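Local coordinates for synaptonemal complex protein 2 (Mus musculus, PDB 5IWZ) that helps build the axial and lateral elements of synaptonemal complexes and is required for normal chromosome synapsis in meiosis, at residues E174-M179 and V220-A225. Numbering follows the deposited sequence.
Sequences EALKKM and VGIVEA
Leu176 presses straight onto the backbone at Gly221, joining helices 169-185 and 216-229 in the N-terminal, armadillo-repeat-like helical part of the protein, a stack of helices consistent with the right-handed superhelix of armadillo repeats. Segments 174-179 and 220-225 run roughly parallel, their axes 29° apart in direction and 9.7 Å apart at closest approach, and no hydrogen bond links them. Starting at Glu174, the first residues face other neighbours. NZ of Lys178, one turn on, donates to Glu174 OE2 at 2.8 Å in a salt bridge, approaching on the syn side of the carboxylate, while Ala175 packs on helices 123-141 and 144-163. Leu176 then turns to helix 216-229. With CG anti to the backbone N (chi1 180°), its forked tip reaches across: CD2 lies 3.5 Å from Gly221 C and flanks Ile222 CG1 at 3.8 Å, whereas CD1 lies over the carbonyl of Gly221, 3.7 Å from Gly221 O, with the methyl of Ala225 a looser neighbour. The glycine is what permits this, since a beta carbon there would clash with CD2; the CA atoms of Leu176 and Gly221 accordingly come within 6.3 Å. From just outside the segment, Asn180 ND2 adds a hydrogen bond to Gly221 O. An alanine in place of Leu176 would probably open a gap over Gly221 and deprive Ile222 CG1 and Ala225 CB of their leucine methyl contacts. Ile222 also packs against helix 197-212 and against Val162 of helix 144-163. One turn past Leu176, Met179 extends away from its backbone until a bend at chi3 (77°) swings the terminal methyl round, and Met179 CE comes to rest 3.5 Å from Ala225 CB.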
loop_
_atom_site.group_PDB
_atom_site.type_symbol
_atom_site.label_atom_id
_atom_site.label_comp_id
_atom_site.label_asym_id
_atom_site.label_seq_id
_atom_site.Cartn_x
_atom_site.Cartn_y
_atom_site.Cartn_z
ATOM N N GLU A 174 -0.209 1.138 -0.348
ATOM C CA GLU A 174 1.169 0.993 0.107
ATOM C C GLU A 174 1.426 1.818 1.369
ATOM O O GLU A 174 2.038 1.333 2.331
ATOM C CB GLU A 174 2.112 1.405 -1.032
ATOM C CG GLU A 174 3.558 1.631 -0.625
ATOM C CD GLU A 174 4.207 0.369 -0.103
ATOM O OE1 GLU A 174 3.671 -0.739 -0.370
ATOM O OE2 GLU A 174 5.245 0.481 0.593
ATOM N N ALA A 175 0.955 3.067 1.388
ATOM C CA ALA A 175 1.193 3.927 2.545
ATOM C C ALA A 175 0.422 3.440 3.767
ATOM O O ALA A 175 0.961 3.399 4.882
ATOM C CB ALA A 175 0.800 5.364 2.222
ATOM N N LEU A 176 -0.851 3.084 3.574
ATOM C CA LEU A 176 -1.678 2.637 4.683
ATOM C C LEU A 176 -1.098 1.385 5.334
ATOM O O LEU A 176 -1.124 1.239 6.561
ATOM C CB LEU A 176 -3.104 2.400 4.180
ATOM C CG LEU A 176 -4.167 1.920 5.155
ATOM C CD1 LEU A 176 -4.159 2.850 6.337
ATOM C CD2 LEU A 176 -5.552 1.905 4.473
ATOM N N LYS A 177 -0.534 0.483 4.537
ATOM C CA LYS A 177 -0.002 -0.747 5.110
ATOM C C LYS A 177 1.296 -0.490 5.868
ATOM O O LYS A 177 1.541 -1.102 6.918
ATOM C CB LYS A 177 0.178 -1.783 4.004
ATOM C CG LYS A 177 1.362 -2.690 4.137
ATOM C CD LYS A 177 1.386 -3.693 2.973
ATOM C CE LYS A 177 1.343 -2.970 1.631
ATOM N NZ LYS A 177 0.766 -3.792 0.523
ATOM N N LYS A 178 2.134 0.419 5.365
ATOM C CA LYS A 178 3.309 0.824 6.127
ATOM C C LYS A 178 2.904 1.494 7.432
ATOM O O LYS A 178 3.569 1.317 8.458
ATOM C CB LYS A 178 4.186 1.751 5.286
ATOM C CG LYS A 178 4.889 1.074 4.122
ATOM C CD LYS A 178 6.052 0.237 4.618
ATOM C CE LYS A 178 6.950 -0.223 3.480
ATOM N NZ LYS A 178 6.259 -1.178 2.560
ATOM N N MET A 179 1.813 2.269 7.420
ATOM C CA MET A 179 1.380 2.911 8.659
ATOM C C MET A 179 0.920 1.889 9.695
ATOM O O MET A 179 1.252 2.007 10.884
ATOM C CB MET A 179 0.267 3.923 8.391
ATOM C CG MET A 179 -0.341 4.454 9.699
ATOM S SD MET A 179 -1.438 5.868 9.530
ATOM C CE MET A 179 -2.920 5.092 8.902
ATOM N N VAL A 220 -10.416 -2.021 5.016
ATOM C CA VAL A 220 -9.895 -2.774 6.155
ATOM C C VAL A 220 -8.729 -2.035 6.792
ATOM O O VAL A 220 -8.650 -1.912 8.018
ATOM C CB VAL A 220 -9.475 -4.196 5.737
ATOM C CG1 VAL A 220 -8.940 -4.965 6.960
ATOM C CG2 VAL A 220 -10.616 -4.933 5.075
ATOM N N GLY A 221 -7.790 -1.550 5.971
ATOM C CA GLY A 221 -6.625 -0.869 6.522
ATOM C C GLY A 221 -6.982 0.372 7.317
ATOM O O GLY A 221 -6.345 0.679 8.330
ATOM N N ILE A 222 -7.987 1.119 6.855
ATOM C CA ILE A 222 -8.432 2.298 7.588
ATOM C C ILE A 222 -9.089 1.894 8.898
ATOM O O ILE A 222 -8.785 2.457 9.951
ATOM C CB ILE A 222 -9.396 3.142 6.742
ATOM C CG1 ILE A 222 -8.655 3.797 5.578
ATOM C CG2 ILE A 222 -10.109 4.166 7.651
ATOM C CD1 ILE A 222 -9.589 4.410 4.547
ATOM N N VAL A 223 -10.027 0.940 8.844
ATOM C CA VAL A 223 -10.606 0.393 10.072
ATOM C C VAL A 223 -9.498 -0.090 10.996
ATOM O O VAL A 223 -9.497 0.186 12.207
ATOM C CB VAL A 223 -11.597 -0.746 9.758
ATOM C CG1 VAL A 223 -12.013 -1.437 11.057
ATOM C CG2 VAL A 223 -12.839 -0.239 9.015
ATOM N N GLU A 224 -8.537 -0.821 10.433
ATOM C CA GLU A 224 -7.434 -1.341 11.234
ATOM C C GLU A 224 -6.625 -0.215 11.847
ATOM O O GLU A 224 -6.272 -0.274 13.031
ATOM C CB GLU A 224 -6.520 -2.235 10.393
ATOM C CG GLU A 224 -5.231 -2.631 11.127
ATOM C CD GLU A 224 -4.274 -3.465 10.277
ATOM O OE1 GLU A 224 -4.624 -3.786 9.117
ATOM O OE2 GLU A 224 -3.172 -3.803 10.771
ATOM N N ALA A 225 -6.324 0.822 11.063
ATOM C CA ALA A 225 -5.588 1.954 11.617
ATOM C C ALA A 225 -6.380 2.618 12.744
ATOM O O ALA A 225 -5.832 2.914 13.812
ATOM C CB ALA A 225 -5.251 2.965 10.514
#